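PDB 2W39: putative laminarinase from Phanerochaete chrysosporium, which probably hydrolyses the O-glycosidic bonds of beta-glucans such as laminarin and lichenin. Local coordinates for residues A[12-15]-A[16-20]; A[33-36]-A[37-40]. All coordinates share one frame; numbering follows the deposited sequence. Where two conformers were deposited one is given.

Contacts 1 and 2 illustrate how short helices can be tied to the margin of a beta sandwich. Contact 1 is a single turn running into strand 18-20; contact 2 is the capped start of helix 36-41. Their centres lie about 12 Å apart, and the amide of Gln36 joins them: NE2 reaches Leu15 O at 2.9 Å, and OE1 meets His20 ND1 at 3.1 Å. Beside this polar bridge, His20 CD2 packs on Ala39 CB at 3.6 Å. Neither contact lines the sugar site: the side chain of Phe18 is about 13 Å from a bound glucose, whereas that of Leu40 is about 9 Å from the N-acetylglucosamine of an attached glycan.

Contact 1 (A[12-15]-A[16-20]); sequences SAFL and STFTH
Ala13 O accepts from Ser16 N, Thr17 N and Thr17 OG1 as the chain turns before entering strand 18-20. Ser16 N lies 3.0 Å from Ala13 O and well above its carbonyl plane, while Thr17 N approaches the same oxygen almost head-on, with a bent N-H...O angle of 137°. Thr17 OG1 is 3.1 Å from Ala13 O; its chi1 of 63° sets the hydroxyl between its own backbone N and carbonyl carbon, turned back toward the carbonyl four residues earlier. Phe18 N, at the first residue to leave helical angles, still bonds Phe14 O at 3.1 Å.

This single turn of helix, 14-17, delivers the chain into strand 18-20, which pairs antiparallel with strand 69-76 in one sheet of the family 16 beta sandwich. Water extends the polar network: one molecule donates to both Leu15 O and Phe18 O, bridging the helix end to the strand.

The apolar part belongs to two buried phenylalanines lying side by side and pointing the same way. Phe14 CD1 sits over one face of the Phe18 ring, displaced toward its rim and 3.7 Å from Phe18 CE1. The ring planes are inclined at 54°, and Trp9 meets Phe18 edge-to-face.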
ATOM      1  N   SER A  12       7.821   4.663 -17.511  1.00  9.85           N
ATOM      2  CA  SER A  12       6.675   4.851 -18.398  1.00 10.31           C
ATOM      3  C   SER A  12       5.818   3.586 -18.587  1.00  9.44           C
ATOM      4  O   SER A  12       4.672   3.683 -19.026  1.00  9.29           O
ATOM      5  CB  SER A  12       7.139   5.365 -19.760  1.00 11.77           C
ATOM      6  OG  SER A  12       7.959   4.402 -20.388  1.00 15.60           O
ATOM      7  N   ALA A  13       6.353   2.411 -18.247  1.00  9.42           N
ATOM      8  CA  ALA A  13       5.569   1.174 -18.381  1.00  9.35           C
ATOM      9  C   ALA A  13       4.235   1.279 -17.651  1.00  8.40           C
ATOM     10  O   ALA A  13       3.230   0.744 -18.103  1.00  8.80           O
ATOM     11  CB  ALA A  13       6.347  -0.030 -17.858  1.00  9.71           C
ATOM     12  N   PHE A  14       4.234   1.948 -16.498  1.00  8.15           N
ATOM     13  CA  PHE A  14       3.026   2.048 -15.687  1.00  7.80           C
ATOM     14  C   PHE A  14       1.884   2.737 -16.428  1.00  8.05           C
ATOM     15  O   PHE A  14       0.718   2.487 -16.125  1.00  9.09           O
ATOM     16  CB  PHE A  14       3.308   2.798 -14.382  1.00  8.07           C
ATOM     17  CG  PHE A  14       4.121   2.015 -13.389  1.00  7.24           C
ATOM     18  CD1 PHE A  14       3.493   1.152 -12.490  1.00  6.87           C
ATOM     19  CD2 PHE A  14       5.502   2.165 -13.331  1.00  6.88           C
ATOM     20  CE1 PHE A  14       4.235   0.446 -11.539  1.00  7.73           C
ATOM     21  CE2 PHE A  14       6.266   1.457 -12.396  1.00  7.42           C
ATOM     22  CZ  PHE A  14       5.626   0.597 -11.484  1.00  7.03           C
ATOM     23  N   LEU A  15       2.212   3.593 -17.401  1.00  8.21           N
ATOM     24  CA  LEU A  15       1.181   4.322 -18.144  1.00  8.58           C
ATOM     25  C   LEU A  15       0.412   3.421 -19.096  1.00  9.01           C
ATOM     26  O   LEU A  15      -0.683   3.781 -19.520  1.00 10.34           O
ATOM     27  CB  LEU A  15       1.768   5.521 -18.888  1.00  9.82           C
ATOM     28  CG  LEU A  15       2.514   6.521 -18.001  1.00 10.09           C
ATOM     29  CD1 LEU A  15       3.046   7.682 -18.857  1.00 11.44           C
ATOM     30  CD2 LEU A  15       1.644   7.035 -16.853  1.00 10.68           C
ATOM     31  N   SER A  16       0.952   2.257 -19.450  0.50  9.00           N
ATOM     32  CA  SER A  16       0.186   1.330 -20.289  0.50  9.38           C
ATOM     33  C   SER A  16      -0.356   0.133 -19.522  0.50  8.82           C
ATOM     34  O   SER A  16      -1.326  -0.477 -19.954  0.50  8.81           O
ATOM     35  CB  SER A  16       0.986   0.866 -21.507  0.50  9.86           C
ATOM     36  OG  SER A  16       2.219   0.300 -21.127  0.50 12.05           O
ATOM     37  N   THR A  17       0.236  -0.175 -18.365  1.00  8.05           N
ATOM     38  CA  THR A  17      -0.116  -1.418 -17.670  1.00  7.47           C
ATOM     39  C   THR A  17      -1.012  -1.198 -16.448  1.00  7.44           C
ATOM     40  O   THR A  17      -1.529  -2.166 -15.874  1.00  7.07           O
ATOM     41  CB  THR A  17       1.151  -2.173 -17.249  1.00  7.55           C
ATOM     42  OG1 THR A  17       1.860  -1.356 -16.319  1.00  7.73           O
ATOM     43  CG2 THR A  17       2.028  -2.522 -18.480  1.00  8.84           C
ATOM     44  N   PHE A  18      -1.217   0.068 -16.093  1.00  6.53           N
ATOM     45  CA  PHE A  18      -2.146   0.470 -15.026  1.00  6.46           C
ATOM     46  C   PHE A  18      -3.107   1.478 -15.605  1.00  7.07           C
ATOM     47  O   PHE A  18      -2.810   2.099 -16.616  1.00  8.42           O
ATOM     48  CB  PHE A  18      -1.398   1.156 -13.870  1.00  6.52           C
ATOM     49  CG  PHE A  18      -0.684   0.205 -12.932  1.00  5.53           C
ATOM     50  CD1 PHE A  18       0.337  -0.632 -13.365  1.00  6.99           C
ATOM     51  CD2 PHE A  18      -1.038   0.170 -11.582  1.00  5.84           C
ATOM     52  CE1 PHE A  18       0.971  -1.491 -12.491  1.00  7.07           C
ATOM     53  CE2 PHE A  18      -0.400  -0.685 -10.687  1.00  6.27           C
ATOM     54  CZ  PHE A  18       0.606  -1.527 -11.145  1.00  6.42           C
ATOM     55  N   THR A  19      -4.248   1.654 -14.952  1.00  7.07           N
ATOM     56  CA  THR A  19      -5.095   2.804 -15.202  1.00  7.98           C
ATOM     57  C   THR A  19      -5.142   3.654 -13.935  1.00  7.29           C
ATOM     58  O   THR A  19      -4.779   3.202 -12.845  1.00  7.75           O
ATOM     59  CB  THR A  19      -6.522   2.429 -15.606  1.00  9.36           C
ATOM     60  OG1 THR A  19      -7.170   1.796 -14.509  1.00 11.06           O
ATOM     61  CG2 THR A  19      -6.520   1.518 -16.807  1.00 11.48           C
ATOM     62  N   HIS A  20      -5.546   4.903 -14.091  1.00  6.54           N
ATOM     63  CA  HIS A  20      -5.881   5.753 -12.959  1.00  6.58           C
ATOM     64  C   HIS A  20      -7.377   5.660 -12.704  1.00  6.96           C
ATOM     65  O   HIS A  20      -8.196   5.821 -13.622  1.00  9.25           O
ATOM     66  CB  HIS A  20      -5.521   7.206 -13.269  1.00  7.03           C
ATOM     67  CG  HIS A  20      -4.054   7.505 -13.250  1.00  7.22           C
ATOM     68  ND1 HIS A  20      -3.128   6.828 -14.016  1.00  7.79           N
ATOM     69  CD2 HIS A  20      -3.359   8.464 -12.586  1.00  7.58           C
ATOM     70  CE1 HIS A  20      -1.926   7.344 -13.801  1.00  7.30           C
ATOM     71  NE2 HIS A  20      -2.038   8.344 -12.946  1.00  8.19           N
TER
HETATM   72  O   HOH W   1       3.974   3.110 -21.540  1.00 23.74           O
HETATM   73  O   HOH W   2      -3.642   2.936 -19.211  1.00 23.57           O

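Contact 2 (A[33-36]-A[37-40]); sequences YVDQ and ATAL
Asp35 reaches from the N-cap position to Thr38, and its side chain can be followed atom by atom. At CB the chain turns: chi1 of 80° folds CG back over the main chain, which carries the carboxylate to the first turn of the helix. CG itself comes no nearer than 3.8 Å to Thr38 OG1. OD2 then does the gripping. It accepts from Thr38 N at 2.9 Å, nearly in line with its own C-O bond. Thr38 OG1 donates to the same Asp35 OD2 at 2.8 Å, on the syn side but well out of the carboxylate plane. The two donors arrive from opposite faces of that plane, a pincer that should restrict rotation of the carboxylate. The same oxygen also has the methyl of Ala37 beside it.

This is a classic aspartate N-cap, the side chain taking up an amide at the start of helix 36-41, just after strand 31-33 leaves the sheet. A negative charge here would be expected to interact favourably with the helix dipole. Regular backbone bonding follows at once, with Ala39 N donating to Asp35 O at 2.8 Å and Leu40 N to Gln36 O at 2.9 Å.

Apolar contacts flank the cap. Val34 CB rests against Thr38 CG2 at 3.7 Å, the two side chains crossing at about a right angle, and Val34 CG2 lies 3.8 Å from Ala39 CB. Both Val34 and Ala39 also touch Val72 of strand 69-76, which packs the helix start onto the sheet. Farther along, Gln36 and Leu40 run side by side, Gln36 CG approaching Leu40 CD1 at 4.1 Å, while the amide of Gln36 is hydrogen-bonded outside the helix, NE2 to Leu15 O and OE1 to His20 ND1.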
ATOM      1  N   TYR A  33      -9.604  12.115  -6.852  1.00  6.94           N
ATOM      2  CA  TYR A  33      -8.821  11.180  -7.642  1.00  7.09           C
ATOM      3  C   TYR A  33      -9.026  11.482  -9.122  1.00  7.16           C
ATOM      4  O   TYR A  33     -10.136  11.380  -9.638  1.00  8.79           O
ATOM      5  CB  TYR A  33      -9.272   9.767  -7.336  1.00  6.55           C
ATOM      6  CG  TYR A  33      -8.689   9.142  -6.090  1.00  6.03           C
ATOM      7  CD1 TYR A  33      -7.333   9.271  -5.769  1.00  6.45           C
ATOM      8  CD2 TYR A  33      -9.487   8.333  -5.265  1.00  6.51           C
ATOM      9  CE1 TYR A  33      -6.795   8.632  -4.639  1.00  6.08           C
ATOM     10  CE2 TYR A  33      -8.949   7.691  -4.150  1.00  6.80           C
ATOM     11  CZ  TYR A  33      -7.600   7.819  -3.864  1.00  5.80           C
ATOM     12  OH  TYR A  33      -7.017   7.171  -2.798  1.00  6.17           O
ATOM     13  N   VAL A  34      -7.941  11.849  -9.792  1.00  7.21           N
ATOM     14  CA  VAL A  34      -7.999  12.256 -11.192  1.00  7.83           C
ATOM     15  C   VAL A  34      -7.645  11.116 -12.123  1.00  7.99           C
ATOM     16  O   VAL A  34      -6.986  10.154 -11.732  1.00  8.40           O
ATOM     17  CB  VAL A  34      -7.112  13.491 -11.454  1.00  8.74           C
ATOM     18  CG1 VAL A  34      -7.589  14.669 -10.595  1.00  9.94           C
ATOM     19  CG2 VAL A  34      -5.639  13.188 -11.212  1.00  9.11           C
ATOM     20  N   ASP A  35      -8.113  11.205 -13.362  1.00  8.16           N
ATOM     21  CA  ASP A  35      -7.780  10.207 -14.358  1.00  8.82           C
ATOM     22  C   ASP A  35      -6.349  10.373 -14.873  1.00  8.34           C
ATOM     23  O   ASP A  35      -5.632  11.292 -14.488  1.00  8.05           O
ATOM     24  CB  ASP A  35      -8.836  10.143 -15.492  1.00  9.56           C
ATOM     25  CG  ASP A  35      -8.685  11.211 -16.544  1.00 10.71           C
ATOM     26  OD1 ASP A  35      -9.402  11.082 -17.560  1.00 12.90           O
ATOM     27  OD2 ASP A  35      -7.919  12.172 -16.378  1.00 11.31           O
ATOM     28  N   GLN A  36      -5.928   9.461 -15.735  1.00  8.62           N
ATOM     29  CA  GLN A  36      -4.556   9.454 -16.176  1.00  9.06           C
ATOM     30  C   GLN A  36      -4.169  10.718 -16.948  1.00  8.30           C
ATOM     31  O   GLN A  36      -3.111  11.297 -16.699  1.00  8.27           O
ATOM     32  CB  GLN A  36      -4.341   8.219 -17.026  1.00  9.99           C
ATOM     33  CG  GLN A  36      -2.955   8.032 -17.486  1.00 11.03           C
ATOM     34  CD  GLN A  36      -2.663   6.556 -17.686  1.00 14.10           C
ATOM     35  OE1 GLN A  36      -3.113   5.688 -16.915  1.00 16.17           O
ATOM     36  NE2 GLN A  36      -1.915   6.261 -18.725  1.00 13.89           N
ATOM     37  N   ALA A  37      -5.018  11.133 -17.894  1.00  8.67           N
ATOM     38  CA  ALA A  37      -4.709  12.318 -18.695  1.00  8.12           C
ATOM     39  C   ALA A  37      -4.567  13.531 -17.775  1.00  8.04           C
ATOM     40  O   ALA A  37      -3.645  14.338 -17.915  1.00  7.62           O
ATOM     41  CB  ALA A  37      -5.796  12.564 -19.746  1.00  8.89           C
ATOM     42  N   THR A  38      -5.473  13.655 -16.812  1.00  7.53           N
ATOM     43  CA  THR A  38      -5.449  14.793 -15.900  1.00  8.15           C
ATOM     44  C   THR A  38      -4.214  14.742 -15.006  1.00  7.31           C
ATOM     45  O   THR A  38      -3.541  15.760 -14.809  1.00  7.79           O
ATOM     46  CB  THR A  38      -6.733  14.837 -15.077  1.00  7.93           C
ATOM     47  OG1 THR A  38      -7.856  14.908 -15.965  1.00  9.19           O
ATOM     48  CG2 THR A  38      -6.765  16.048 -14.161  1.00  9.47           C
ATOM     49  N   ALA A  39      -3.901  13.553 -14.499  1.00  7.44           N
ATOM     50  CA  ALA A  39      -2.705  13.388 -13.660  1.00  7.76           C
ATOM     51  C   ALA A  39      -1.434  13.787 -14.393  1.00  7.67           C
ATOM     52  O   ALA A  39      -0.570  14.465 -13.833  1.00  8.45           O
ATOM     53  CB  ALA A  39      -2.590  11.956 -13.175  1.00  7.80           C
ATOM     54  N   LEU A  40      -1.317  13.355 -15.648  1.00  8.19           N
ATOM     55  CA  LEU A  40      -0.137  13.693 -16.428  1.00  8.38           C
ATOM     56  C   LEU A  40      -0.053  15.192 -16.705  1.00  9.09           C
ATOM     57  O   LEU A  40       1.008  15.797 -16.554  1.00  9.95           O
ATOM     58  CB  LEU A  40      -0.095  12.877 -17.717  1.00  9.11           C
ATOM     59  CG  LEU A  40       0.191  11.384 -17.517  1.00  9.41           C
ATOM     60  CD1 LEU A  40      -0.081  10.618 -18.803  1.00 11.35           C
ATOM     61  CD2 LEU A  40       1.627  11.132 -17.044  1.00 10.95           C
TER